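Local structure of antifreeze protein type II (Clupea harengus, 2PY2) at residues 25-28 with 29-32; 94-97 with 98-101. The protein probably binds ice in a calcium-dependent way and so protects herring body fluids from freezing, using a C-type lectin fold. All coordinates share one frame; numbering follows the deposited sequence.

How the interactions relate
Both interactions are local contacts within the C-type lectin domain, and their centres lie about 18 Å apart. Interaction 1 comes first along the chain and spans most of helix 25-33. Interaction 2 is in the loop that leads into strand 101-106, and it supplies Asp94 and Glu99 to the calcium site. The two meet directly where Trp25 CG of interaction 1 packs against Cys101 SG of interaction 2, at 3.4 Å. Cys101 is disulfide-bonded to Cys117, which Trp25 also touches. Trp25, at the start of the helix, therefore packs where the calcium-binding loop enters strand 101-106. Trp25 itself is not a ligand, its side chain being about 13 Å from the ion.

Interaction 1: 25-28 with 29-32; sequences WADA and QESC
Trp25 and Gln29 run side by side up one flank of the helix. Gln29 CB lies over one face of the indole, offset toward its rim, with CZ3 the nearest ring atom at 4.1 Å. The Gln29 amide is turned only 13° from the ring plane. Trp25 has CG anti to its backbone N (chi1 -166°), and Gln29 does the same before bending at its next bond. These torsions send both side chains the same way. On another flank, Asp27 and Glu30 bring like charges together. Asp27 OD1 is 3.1 Å from Glu30 OE2, with the carboxylate planes 63° apart. This proximity could raise the proton affinity of one of them. Four backbone bonds hold the turns beneath: Gln29 N to Trp25 O, Glu30 N to Ala26 O, Ser31 N to Asp27 O and Cys32 N to Ala28 O. The first is 2.9 Å long.

Outer partners fix the inward face. Trp25 NE1 bonds to Ile64 O, and the ring meets Trp63 edge-to-face. The Gln29 amide is held at both ends, OE1 by Leu39 N and NE2 by Asn38 OD1. Ala28 and Cys32 also rest on Leu39, and Cys32 is joined to Cys125 by a disulfide. The regular i to i+4 ladder is that of an alpha helix, here docked on the sheet of the C-type lectin fold.

Interaction 2: 94-97 with 98-101; sequences DTTL and TECC. With CA (calcium ion), chain G.
Two carboxylates, Asp94 and Glu99, converge on one calcium ion from positions five residues apart in one loop. Asp94 OD2 binds the metal at 2.5 Å and Glu99 OE1 binds it at 2.8 Å. The two oxygens are 3.3 Å apart, and the carboxylate planes differ by 23°. Glu99 reaches the ion with CG between its backbone N and carbonyl carbon (chi1 56°) and an extended chain beyond. Its other oxygen, OE2, accepts a hydrogen bond from Thr96 OG1 at 3.1 Å. The hydroxyl meets OE2 on the anti side, 22° out of the carboxylate plane. Metal and threonine thus grip different oxygens and limit rotation of the group. The backbone turns back as well: Glu99 N donates to Thr96 O at 3.0 Å, from well above the carbonyl plane. Beside this turn, Thr98 OG1 packs on Thr96 CG2.

Gln92, Asn113 and Asp114 complete the protein ligands, and a water binds at 2.6 Å. Disulfides from Cys100 to Cys69 and from Cys101 to Cys117 tie down the end of the loop. Calcium probably offsets the repulsion between the clustered carboxylates, so the loop's shape is likely to depend on the ion, consistent with calcium-dependent activity.

Interaction 1: 25-28 with 29-32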
loop_
_atom_site.group_PDB
_atom_site.type_symbol
_atom_site.label_atom_id
_atom_site.label_comp_id
_atom_site.label_asym_id
_atom_site.label_seq_id
_atom_site.Cartn_x
_atom_site.Cartn_y
_atom_site.Cartn_z
ATOM N N TRP A 25 8.130 5.334 -3.954
ATOM C CA TRP A 25 7.917 4.017 -3.364
ATOM C C TRP A 25 9.061 3.455 -2.532
ATOM O O TRP A 25 8.846 2.968 -1.418
ATOM C CB TRP A 25 7.520 3.019 -4.455
ATOM C CG TRP A 25 6.956 1.734 -3.907
ATOM C CD1 TRP A 25 5.629 1.426 -3.715
ATOM C CD2 TRP A 25 7.699 0.594 -3.471
ATOM N NE1 TRP A 25 5.514 0.151 -3.193
ATOM C CE2 TRP A 25 6.769 -0.375 -3.033
ATOM C CE3 TRP A 25 9.072 0.295 -3.408
ATOM C CZ2 TRP A 25 7.167 -1.627 -2.538
ATOM C CZ3 TRP A 25 9.462 -0.946 -2.915
ATOM C CH2 TRP A 25 8.514 -1.889 -2.488
ATOM N N ALA A 26 10.275 3.513 -3.067
ATOM C CA ALA A 26 11.442 2.999 -2.362
ATOM C C ALA A 26 11.696 3.737 -1.047
ATOM O O ALA A 26 11.975 3.098 -0.028
ATOM C CB ALA A 26 12.680 3.076 -3.267
ATOM N N ASP A 27 11.605 5.065 -1.063
ATOM C CA ASP A 27 11.804 5.848 0.163
ATOM C C ASP A 27 10.691 5.546 1.172
ATOM O O ASP A 27 10.929 5.514 2.376
ATOM C CB ASP A 27 11.840 7.355 -0.139
ATOM C CG ASP A 27 13.202 7.827 -0.643
ATOM O OD1 ASP A 27 14.175 7.043 -0.572
ATOM O OD2 ASP A 27 13.307 8.990 -1.101
ATOM N N ALA A 28 9.474 5.328 0.673
ATOM C CA ALA A 28 8.340 4.996 1.534
ATOM C C ALA A 28 8.596 3.663 2.244
ATOM O O ALA A 28 8.334 3.513 3.440
ATOM C CB ALA A 28 7.062 4.905 0.700
ATOM N N GLN A 29 9.092 2.681 1.498
ATOM C CA GLN A 29 9.389 1.373 2.067
ATOM C C GLN A 29 10.527 1.490 3.075
ATOM O O GLN A 29 10.486 0.881 4.147
ATOM C CB GLN A 29 9.760 0.392 0.955
ATOM C CG GLN A 29 10.342 -0.935 1.446
ATOM C CD GLN A 29 9.352 -1.792 2.216
ATOM O OE1 GLN A 29 8.149 -1.506 2.266
ATOM N NE2 GLN A 29 9.856 -2.869 2.810
ATOM N N GLU A 30 11.540 2.280 2.732
ATOM C CA GLU A 30 12.679 2.490 3.622
ATOM C C GLU A 30 12.176 3.141 4.913
ATOM O O GLU A 30 12.585 2.769 6.012
ATOM C CB GLU A 30 13.725 3.385 2.943
ATOM C CG GLU A 30 14.345 2.768 1.676
ATOM C CD GLU A 30 15.261 3.729 0.906
ATOM O OE1 GLU A 30 16.282 4.176 1.479
ATOM O OE2 GLU A 30 14.960 4.034 -0.278
ATOM N N SER A 31 11.274 4.105 4.771
ATOM C CA SER A 31 10.718 4.794 5.925
ATOM C C SER A 31 9.993 3.797 6.837
ATOM O O SER A 31 10.111 3.875 8.061
ATOM C CB SER A 31 9.768 5.902 5.460
ATOM O OG SER A 31 9.367 6.726 6.541
ATOM N N CYS A 32 9.259 2.848 6.253
ATOM C CA CYS A 32 8.560 1.851 7.067
ATOM C C CYS A 32 9.547 0.921 7.771
ATOM O O CYS A 32 9.350 0.538 8.931
ATOM C CB CYS A 32 7.630 0.967 6.229
ATOM S SG CYS A 32 6.203 1.733 5.387
#

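Interaction 2: 94-97 with 98-101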
loop_
_atom_site.group_PDB
_atom_site.type_symbol
_atom_site.label_atom_id
_atom_site.label_comp_id
_atom_site.label_asym_id
_atom_site.label_seq_id
_atom_site.Cartn_x
_atom_site.Cartn_y
_atom_site.Cartn_z
ATOM N N ASP A 94 -1.982 -2.247 -15.540
ATOM C CA ASP A 94 -1.452 -2.263 -16.899
ATOM C C ASP A 94 -0.380 -3.348 -17.050
ATOM O O ASP A 94 -0.196 -3.901 -18.133
ATOM C CB ASP A 94 -0.887 -0.889 -17.260
ATOM C CG ASP A 94 -1.980 0.155 -17.425
ATOM O OD1 ASP A 94 -2.742 0.078 -18.407
ATOM O OD2 ASP A 94 -2.089 1.049 -16.570
ATOM N N THR A 95 0.298 -3.653 -15.944
ATOM C CA THR A 95 1.362 -4.663 -15.853
ATOM C C THR A 95 2.662 -4.273 -16.554
ATOM O O THR A 95 3.579 -5.096 -16.669
ATOM C CB THR A 95 0.928 -6.075 -16.372
ATOM O OG1 THR A 95 0.896 -6.085 -17.805
ATOM C CG2 THR A 95 -0.456 -6.458 -15.825
ATOM N N THR A 96 2.745 -3.024 -17.008
ATOM C CA THR A 96 3.952 -2.528 -17.667
ATOM C C THR A 96 5.011 -2.353 -16.587
ATOM O O THR A 96 4.726 -1.803 -15.521
ATOM C CB THR A 96 3.722 -1.151 -18.317
ATOM O OG1 THR A 96 2.473 -1.148 -19.011
ATOM C CG2 THR A 96 4.837 -0.836 -19.298
ATOM N N LEU A 97 6.232 -2.806 -16.855
ATOM C CA LEU A 97 7.289 -2.680 -15.859
ATOM C C LEU A 97 7.602 -1.225 -15.512
ATOM O O LEU A 97 8.202 -0.952 -14.471
ATOM C CB LEU A 97 8.564 -3.388 -16.337
ATOM C CG LEU A 97 8.475 -4.907 -16.487
ATOM C CD1 LEU A 97 9.721 -5.424 -17.198
ATOM C CD2 LEU A 97 8.328 -5.551 -15.119
ATOM N N THR A 98 7.200 -0.288 -16.367
ATOM C CA THR A 98 7.473 1.124 -16.091
ATOM C C THR A 98 6.522 1.751 -15.064
ATOM O O THR A 98 6.742 2.876 -14.617
ATOM C CB THR A 98 7.433 1.973 -17.373
ATOM O OG1 THR A 98 6.136 1.880 -17.971
ATOM C CG2 THR A 98 8.485 1.493 -18.359
ATOM N N GLU A 99 5.479 1.018 -14.685
ATOM C CA GLU A 99 4.499 1.500 -13.703
ATOM C C GLU A 99 4.128 0.260 -12.900
ATOM O O GLU A 99 2.999 -0.221 -12.956
ATOM C CB GLU A 99 3.277 2.064 -14.435
ATOM C CG GLU A 99 2.626 1.070 -15.380
ATOM C CD GLU A 99 1.597 1.705 -16.293
ATOM O OE1 GLU A 99 0.767 2.495 -15.797
ATOM O OE2 GLU A 99 1.614 1.396 -17.503
ATOM N N CYS A 100 5.085 -0.226 -12.118
ATOM C CA CYS A 100 4.907 -1.479 -11.402
ATOM C C CYS A 100 4.637 -1.494 -9.899
ATOM O O CYS A 100 4.582 -2.572 -9.305
ATOM C CB CYS A 100 6.121 -2.368 -11.719
ATOM S SG CYS A 100 7.717 -1.607 -11.259
ATOM N N CYS A 101 4.450 -0.321 -9.289
ATOM C CA CYS A 101 4.186 -0.218 -7.852
ATOM C C CYS A 101 2.704 0.075 -7.614
ATOM O O CYS A 101 2.120 0.871 -8.336
ATOM C CB CYS A 101 5.050 0.900 -7.253
ATOM S SG CYS A 101 6.803 0.420 -7.079
HETATM CA CA CA G . -1.434 1.639 -14.249
HETATM O O HOH W 1 -2.186 4.153 -14.574
#